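Local coordinates for protein annexin B22 (Schistosoma mansoni, PDB 4MDU) that binds acidic phospholipid membranes in a calcium-dependent manner, aggregates liposomes when calcium is present, and may lend structural integrity to the parasite's tegument, at residues S92-G96 against D97-V101; P291-I294 against A295-H299; I322-Q325 against D326-A330. All coordinates share one frame; numbering follows the deposited sequence.

How the contacts relate
The three contacts are all local. Contact 1 lies in the first annexin repeat, at the turn between helices 86-93 and 96-106, and contains D93, a ligand of a calcium site that is empty in this apo structure. Contacts 2 and 3 belong to the fourth repeat, on helices 290-301 and 324-335, with centres about 9 Å apart. They pack directly: L298 CD1 lies 3.6 Å from I327 CG2, and I294 CG2 lies 3.8 Å from I327 CD1. The L298 and I327 side chains are about 5 and 9 Å from that of M302, a ligand of calcium site 6. Contact 1 is separate, its centre about 27 Å from each of the other centres, nearest atoms about 12 Å away.

Contact 1 of 3, residues S92-G96 against D97-V101; sequences SDTSG and DFRKV
R99 N donates to S95 O at 3.2 Å in a nearly straight bond (170°), though it arrives well above the carbonyl plane. One residue on, K100 N reaches G96 O at 3.1 Å in the plane of that carbonyl. These two bonds belong to the first turn of helix 96-106, just after the bend from helix 86-93. G96 has a positive phi of 62°, a backbone shape that favours glycine. The R99 chain folds back over the turn: its CD sits 3.1 Å from T94 O, and S95 CA lies over one face of the guanidinium, toward its rim. R99 NH1 is hydrogen-bonded to K91 O of helix 86-93. T94 OG1 rests 3.4 Å from R99 CB and bonds to L90 O, while the methyl CG2 meets F98 CE2 at 3.8 Å, the two side chains crossing nearly at right angles. F98 also packs on E56 and I60 of helix 56-63. D93 is a ligand of calcium site 1, empty in this apo structure, and its carbonyl O is bonded to the hydroxyl of T54, a ligand of site 2. Backbone and side-chain bonds thus tie the turn to both flanking helices, consistent with a fixed backbone beside the calcium ligands.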
loop_
_atom_site.group_PDB
_atom_site.type_symbol
_atom_site.label_atom_id
_atom_site.label_comp_id
_atom_site.label_asym_id
_atom_site.label_seq_id
_atom_site.Cartn_x
_atom_site.Cartn_y
_atom_site.Cartn_z
ATOM N N SER B 92 -20.031 -19.449 -23.703
ATOM C CA SER B 92 -19.813 -19.823 -25.088
ATOM C C SER B 92 -20.465 -18.835 -26.072
ATOM O O SER B 92 -20.112 -18.798 -27.248
ATOM C CB SER B 92 -20.267 -21.261 -25.333
ATOM O OG SER B 92 -21.637 -21.412 -25.044
ATOM N N ASP B 93 -21.391 -18.014 -25.586
ATOM C CA ASP B 93 -22.055 -17.048 -26.460
ATOM C C ASP B 93 -21.537 -15.603 -26.343
ATOM O O ASP B 93 -22.026 -14.719 -27.040
ATOM C CB ASP B 93 -23.580 -17.095 -26.283
ATOM C CG ASP B 93 -24.313 -17.304 -27.604
ATOM O OD1 ASP B 93 -25.417 -16.746 -27.779
ATOM O OD2 ASP B 93 -23.779 -18.031 -28.471
ATOM N N THR B 94 -20.561 -15.370 -25.465
ATOM C CA THR B 94 -19.942 -14.052 -25.325
ATOM C C THR B 94 -18.442 -14.219 -25.173
ATOM O O THR B 94 -17.946 -15.334 -24.957
ATOM C CB THR B 94 -20.464 -13.277 -24.091
ATOM O OG1 THR B 94 -20.002 -13.923 -22.894
ATOM C CG2 THR B 94 -22.001 -13.219 -24.087
ATOM N N SER B 95 -17.718 -13.111 -25.276
ATOM C CA SER B 95 -16.266 -13.156 -25.159
ATOM C C SER B 95 -15.701 -11.874 -24.571
ATOM O O SER B 95 -16.435 -10.915 -24.305
ATOM C CB SER B 95 -15.631 -13.425 -26.525
ATOM O OG SER B 95 -16.137 -12.523 -27.497
ATOM N N GLY B 96 -14.388 -11.873 -24.359
ATOM C CA GLY B 96 -13.687 -10.692 -23.898
ATOM C C GLY B 96 -14.124 -10.192 -22.538
ATOM O O GLY B 96 -14.453 -10.977 -21.647
ATOM N N ASP B 97 -14.120 -8.872 -22.384
ATOM C CA ASP B 97 -14.481 -8.227 -21.132
ATOM C C ASP B 97 -15.935 -8.486 -20.757
ATOM O O ASP B 97 -16.278 -8.585 -19.582
ATOM C CB ASP B 97 -14.234 -6.725 -21.223
ATOM C CG ASP B 97 -12.771 -6.401 -21.366
ATOM O OD1 ASP B 97 -12.439 -5.241 -21.696
ATOM O OD2 ASP B 97 -11.956 -7.327 -21.151
ATOM N N PHE B 98 -16.787 -8.594 -21.762
ATOM C CA PHE B 98 -18.182 -8.846 -21.505
ATOM C C PHE B 98 -18.316 -10.194 -20.812
ATOM O O PHE B 98 -18.973 -10.304 -19.779
ATOM C CB PHE B 98 -18.966 -8.846 -22.803
ATOM C CG PHE B 98 -20.445 -8.898 -22.607
ATOM C CD1 PHE B 98 -21.027 -8.327 -21.490
ATOM C CD2 PHE B 98 -21.258 -9.509 -23.547
ATOM C CE1 PHE B 98 -22.386 -8.378 -21.307
ATOM C CE2 PHE B 98 -22.624 -9.561 -23.372
ATOM C CZ PHE B 98 -23.191 -8.995 -22.251
ATOM N N ARG B 99 -17.685 -11.220 -21.375
ATOM C CA ARG B 99 -17.700 -12.547 -20.753
ATOM C C ARG B 99 -17.153 -12.502 -19.318
ATOM O O ARG B 99 -17.732 -13.092 -18.409
ATOM C CB ARG B 99 -16.925 -13.556 -21.601
ATOM C CG ARG B 99 -16.996 -14.979 -21.085
ATOM C CD ARG B 99 -16.722 -15.989 -22.194
ATOM N NE ARG B 99 -15.310 -16.050 -22.574
ATOM C CZ ARG B 99 -14.813 -16.895 -23.477
ATOM N NH1 ARG B 99 -15.610 -17.746 -24.109
ATOM N NH2 ARG B 99 -13.517 -16.884 -23.755
ATOM N N LYS B 100 -16.046 -11.793 -19.122
ATOM C CA LYS B 100 -15.471 -11.629 -17.793
ATOM C C LYS B 100 -16.518 -11.126 -16.801
ATOM O O LYS B 100 -16.762 -11.739 -15.765
ATOM C CB LYS B 100 -14.307 -10.640 -17.830
ATOM C CG LYS B 100 -12.937 -11.260 -17.889
ATOM C CD LYS B 100 -12.440 -11.376 -19.313
ATOM C CE LYS B 100 -11.021 -11.927 -19.338
ATOM N NZ LYS B 100 -10.134 -11.146 -18.427
ATOM N N VAL B 101 -17.150 -10.008 -17.119
ATOM C CA VAL B 101 -18.043 -9.409 -16.151
ATOM C C VAL B 101 -19.269 -10.304 -15.963
ATOM O O VAL B 101 -19.811 -10.419 -14.856
ATOM C CB VAL B 101 -18.418 -7.951 -16.532
ATOM C CG1 VAL B 101 -19.290 -7.922 -17.772
ATOM C CG2 VAL B 101 -19.114 -7.265 -15.358
#

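Contact 2 of 3, residues P291-I294 against A295-H299; sequences PSLI and AEWLH
L293 lies across the indole of W297, one turn further along helix 290-301, the first helix of the fourth annexin repeat. This is an i to i+4 CH-pi contact: L293 CG sits 4.2 Å from the centroid of the five-membered ring, over its face and toward the rim. The two methyls divide the indole between them, CD1 lying 3.4 Å from W297 NE1 and CD2 3.8 Å from CZ2 on the benzene side. L293 gets there with CG anti to its backbone N (chi1 168°), which carries the isobutyl group along the helix toward the ring. Its carbonyl O also lies over an indole face and accepts the W297 backbone N at 3.1 Å. I294 touches another part of the same side chain, its CG1 approaching W297 CE3 obliquely at 4.1 Å.

Behind these contacts, A295, E296 and L298 donate their backbone N-H groups to the carbonyls of P291, S292 and I294, continuing the regular helical ladder. E296 keeps its extended chain beside S292, and OE2 forms a salt bridge with R285 of helix 274-288, which holds the carboxylate against that neighbouring helix. R285 also touches L293 and S292, so one arginine borders both the charged and the apolar side of the contact. Further out, W297 packs on A282 of helix 274-288 and on E133 and T136 of helix 128-136, so it touches the third and second repeats. L298 packs on L312, L315 and L316 of helix 311-320. Within its own helix, I294 CG2 comes within 4.3 Å of L298 CD1.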
loop_
_atom_site.group_PDB
_atom_site.type_symbol
_atom_site.label_atom_id
_atom_site.label_comp_id
_atom_site.label_asym_id
_atom_site.label_seq_id
_atom_site.Cartn_x
_atom_site.Cartn_y
_atom_site.Cartn_z
ATOM N N PRO B 291 -20.039 5.493 2.821
ATOM C CA PRO B 291 -20.176 5.957 1.432
ATOM C C PRO B 291 -18.892 6.559 0.880
ATOM O O PRO B 291 -18.531 6.247 -0.258
ATOM C CB PRO B 291 -21.288 7.006 1.524
ATOM C CG PRO B 291 -22.183 6.441 2.623
ATOM C CD PRO B 291 -21.192 5.903 3.649
ATOM N N SER B 292 -18.210 7.387 1.671
ATOM C CA SER B 292 -16.970 8.007 1.226
ATOM C C SER B 292 -15.875 6.981 1.032
ATOM O O SER B 292 -15.156 7.028 0.044
ATOM C CB SER B 292 -16.484 9.056 2.227
ATOM O OG SER B 292 -17.413 10.103 2.339
ATOM N N LEU B 293 -15.742 6.075 2.000
ATOM C CA LEU B 293 -14.730 5.018 1.954
ATOM C C LEU B 293 -14.798 4.198 0.674
ATOM O O LEU B 293 -13.783 3.954 0.035
ATOM C CB LEU B 293 -14.866 4.050 3.144
ATOM C CG LEU B 293 -14.027 2.759 2.989
ATOM C CD1 LEU B 293 -12.552 3.009 3.221
ATOM C CD2 LEU B 293 -14.516 1.673 3.947
ATOM N N ILE B 294 -15.990 3.742 0.315
ATOM C CA ILE B 294 -16.111 2.915 -0.872
ATOM C C ILE B 294 -16.060 3.786 -2.152
ATOM O O ILE B 294 -15.637 3.324 -3.208
ATOM C CB ILE B 294 -17.346 2.003 -0.810
ATOM C CG1 ILE B 294 -17.307 1.177 0.478
ATOM C CG2 ILE B 294 -17.381 1.050 -2.006
ATOM C CD1 ILE B 294 -18.491 0.257 0.640
ATOM N N ALA B 295 -16.454 5.053 -2.049
ATOM C CA ALA B 295 -16.339 5.944 -3.214
ATOM C C ALA B 295 -14.874 6.082 -3.560
ATOM O O ALA B 295 -14.509 6.053 -4.727
ATOM C CB ALA B 295 -16.972 7.323 -2.949
ATOM N N GLU B 296 -14.030 6.192 -2.534
ATOM C CA GLU B 296 -12.583 6.277 -2.743
ATOM C C GLU B 296 -12.018 4.965 -3.268
ATOM O O GLU B 296 -11.142 4.957 -4.123
ATOM C CB GLU B 296 -11.861 6.674 -1.453
ATOM C CG GLU B 296 -12.321 7.997 -0.905
ATOM C CD GLU B 296 -11.817 8.239 0.495
ATOM O OE1 GLU B 296 -10.842 7.562 0.895
ATOM O OE2 GLU B 296 -12.402 9.098 1.194
ATOM N N TRP B 297 -12.519 3.852 -2.749
ATOM C CA TRP B 297 -12.099 2.560 -3.268
ATOM C C TRP B 297 -12.404 2.454 -4.760
ATOM O O TRP B 297 -11.574 2.010 -5.548
ATOM C CB TRP B 297 -12.809 1.425 -2.534
ATOM C CG TRP B 297 -12.293 1.139 -1.163
ATOM C CD1 TRP B 297 -11.265 1.763 -0.515
ATOM C CD2 TRP B 297 -12.780 0.127 -0.264
ATOM N NE1 TRP B 297 -11.096 1.217 0.743
ATOM C CE2 TRP B 297 -12.001 0.203 0.915
ATOM C CE3 TRP B 297 -13.803 -0.831 -0.345
ATOM C CZ2 TRP B 297 -12.203 -0.646 2.005
ATOM C CZ3 TRP B 297 -13.999 -1.689 0.735
ATOM C CH2 TRP B 297 -13.201 -1.585 1.899
ATOM N N LEU B 298 -13.620 2.830 -5.133
ATOM C CA LEU B 298 -14.012 2.810 -6.529
ATOM C C LEU B 298 -13.092 3.719 -7.366
ATOM O O LEU B 298 -12.588 3.309 -8.409
ATOM C CB LEU B 298 -15.484 3.205 -6.651
ATOM C CG LEU B 298 -16.460 2.098 -6.240
ATOM C CD1 LEU B 298 -17.854 2.641 -5.980
ATOM C CD2 LEU B 298 -16.492 1.027 -7.327
ATOM N N HIS B 299 -12.850 4.934 -6.879
ATOM C CA HIS B 299 -11.940 5.876 -7.540
ATOM C C HIS B 299 -10.565 5.249 -7.772
ATOM O O HIS B 299 -10.012 5.321 -8.867
ATOM C CB HIS B 299 -11.797 7.156 -6.700
ATOM C CG HIS B 299 -10.995 8.228 -7.364
ATOM N ND1 HIS B 299 -11.516 9.042 -8.351
ATOM C CD2 HIS B 299 -9.711 8.618 -7.195
ATOM C CE1 HIS B 299 -10.588 9.888 -8.755
ATOM N NE2 HIS B 299 -9.481 9.651 -8.071
#

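Contact 3 of 3, residues I322-Q325 against D326-A330; sequences IDLQ and DIMDA
Helix 324-335 begins with I327 N bonded to D323 O and a weak second bond from D326 N to the same oxygen, followed by M328 N to L324 O at 2.7 Å and D329 N to Q325 O. D323 occupies the N-cap position, but its carboxylate makes no capping bond. With chi1 at 46°, CG sits between the backbone N and the carbonyl carbon, and OD1 comes to 3.3 Å from I327 CD1. OD2 forms salt bridges with R290 and R319, which probably favours the ionised acid in this buried setting. L324 turns its side chain along the helix, its CG anti to the backbone N (chi1 178°). There CD1 meets I327 CB at 4.1 Å, while CG meets M328 SD at the same distance. M328 then bends at chi3, bringing CE beside the Q325 amide, 3.8 Å from OE1 and 4.0 Å from NE2. Q325 OE1 lies 3.6 Å from D329 OD1, an acceptor like itself, with the amide and carboxylate planes 56° apart. R27 forms salt bridges with both D326 OD2 and D329 OD2, bridging two acids of successive turns and probably easing their mutual repulsion. The apolar side faces the rest of the repeat: L324 packs on L316 and L339, M328 on L339, and I327 on helix 290-301. The arrangement is a helix N-terminus built into the helical bundle of an annexin repeat, here the fourth, with arginines pairing its acidic side chains.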
loop_
_atom_site.group_PDB
_atom_site.type_symbol
_atom_site.label_atom_id
_atom_site.label_comp_id
_atom_site.label_asym_id
_atom_site.label_seq_id
_atom_site.Cartn_x
_atom_site.Cartn_y
_atom_site.Cartn_z
ATOM N N ILE B 322 -26.662 -3.333 -1.831
ATOM C CA ILE B 322 -26.567 -2.852 -0.449
ATOM C C ILE B 322 -26.673 -1.340 -0.325
ATOM O O ILE B 322 -27.653 -0.817 0.209
ATOM C CB ILE B 322 -25.278 -3.334 0.248
ATOM C CG1 ILE B 322 -25.175 -4.864 0.148
ATOM C CG2 ILE B 322 -25.277 -2.899 1.728
ATOM C CD1 ILE B 322 -23.818 -5.403 0.539
ATOM N N ASP B 323 -25.675 -0.624 -0.829
ATOM C CA ASP B 323 -25.607 0.794 -0.531
ATOM C C ASP B 323 -25.024 1.618 -1.684
ATOM O O ASP B 323 -24.571 2.737 -1.481
ATOM C CB ASP B 323 -24.758 0.992 0.729
ATOM C CG ASP B 323 -23.479 0.194 0.681
ATOM O OD1 ASP B 323 -23.159 -0.354 -0.410
ATOM O OD2 ASP B 323 -22.800 0.090 1.726
ATOM N N LEU B 324 -25.018 1.051 -2.883
ATOM C CA LEU B 324 -24.347 1.701 -4.001
ATOM C C LEU B 324 -24.875 3.135 -4.301
ATOM O O LEU B 324 -24.095 4.030 -4.544
ATOM C CB LEU B 324 -24.348 0.806 -5.248
ATOM C CG LEU B 324 -23.689 1.455 -6.476
ATOM C CD1 LEU B 324 -22.242 1.870 -6.168
ATOM C CD2 LEU B 324 -23.733 0.504 -7.671
ATOM N N GLN B 325 -26.182 3.351 -4.253
ATOM C CA GLN B 325 -26.705 4.698 -4.467
ATOM C C GLN B 325 -26.084 5.728 -3.519
ATOM O O GLN B 325 -25.737 6.832 -3.938
ATOM C CB GLN B 325 -28.223 4.743 -4.359
ATOM C CG GLN B 325 -28.803 6.097 -4.758
ATOM C CD GLN B 325 -28.601 6.402 -6.233
ATOM O OE1 GLN B 325 -28.114 7.477 -6.599
ATOM N NE2 GLN B 325 -28.969 5.455 -7.090
ATOM N N ASP B 326 -25.932 5.367 -2.250
ATOM C CA ASP B 326 -25.348 6.286 -1.292
ATOM C C ASP B 326 -23.886 6.509 -1.607
ATOM O O ASP B 326 -23.346 7.596 -1.392
ATOM C CB ASP B 326 -25.531 5.772 0.142
ATOM C CG ASP B 326 -26.977 5.838 0.591
ATOM O OD1 ASP B 326 -27.486 4.852 1.159
ATOM O OD2 ASP B 326 -27.619 6.878 0.346
ATOM N N ILE B 327 -23.245 5.467 -2.119
ATOM C CA ILE B 327 -21.856 5.561 -2.527
ATOM C C ILE B 327 -21.727 6.462 -3.761
ATOM O O ILE B 327 -20.751 7.195 -3.913
ATOM C CB ILE B 327 -21.298 4.157 -2.845
ATOM C CG1 ILE B 327 -21.197 3.321 -1.561
ATOM C CG2 ILE B 327 -19.960 4.244 -3.574
ATOM C CD1 ILE B 327 -21.112 1.822 -1.815
ATOM N N MET B 328 -22.714 6.396 -4.646
ATOM C CA MET B 328 -22.716 7.249 -5.832
ATOM C C MET B 328 -22.819 8.731 -5.446
ATOM O O MET B 328 -22.075 9.562 -5.964
ATOM C CB MET B 328 -23.837 6.844 -6.789
ATOM C CG MET B 328 -23.505 5.589 -7.601
ATOM S SD MET B 328 -24.956 4.825 -8.352
ATOM C CE MET B 328 -25.670 6.196 -9.240
ATOM N N ASP B 329 -23.712 9.054 -4.516
ATOM C CA ASP B 329 -23.831 10.444 -4.064
ATOM C C ASP B 329 -22.517 10.941 -3.486
ATOM O O ASP B 329 -22.038 12.018 -3.847
ATOM C CB ASP B 329 -24.941 10.593 -3.038
ATOM C CG ASP B 329 -26.305 10.285 -3.617
ATOM O OD1 ASP B 329 -26.415 10.133 -4.848
ATOM O OD2 ASP B 329 -27.271 10.192 -2.838
ATOM N N ALA B 330 -21.927 10.145 -2.596
ATOM C CA ALA B 330 -20.641 10.497 -2.002
ATOM C C ALA B 330 -19.573 10.673 -3.080
ATOM O O ALA B 330 -18.765 11.595 -3.024
ATOM C CB ALA B 330 -20.210 9.450 -0.996
#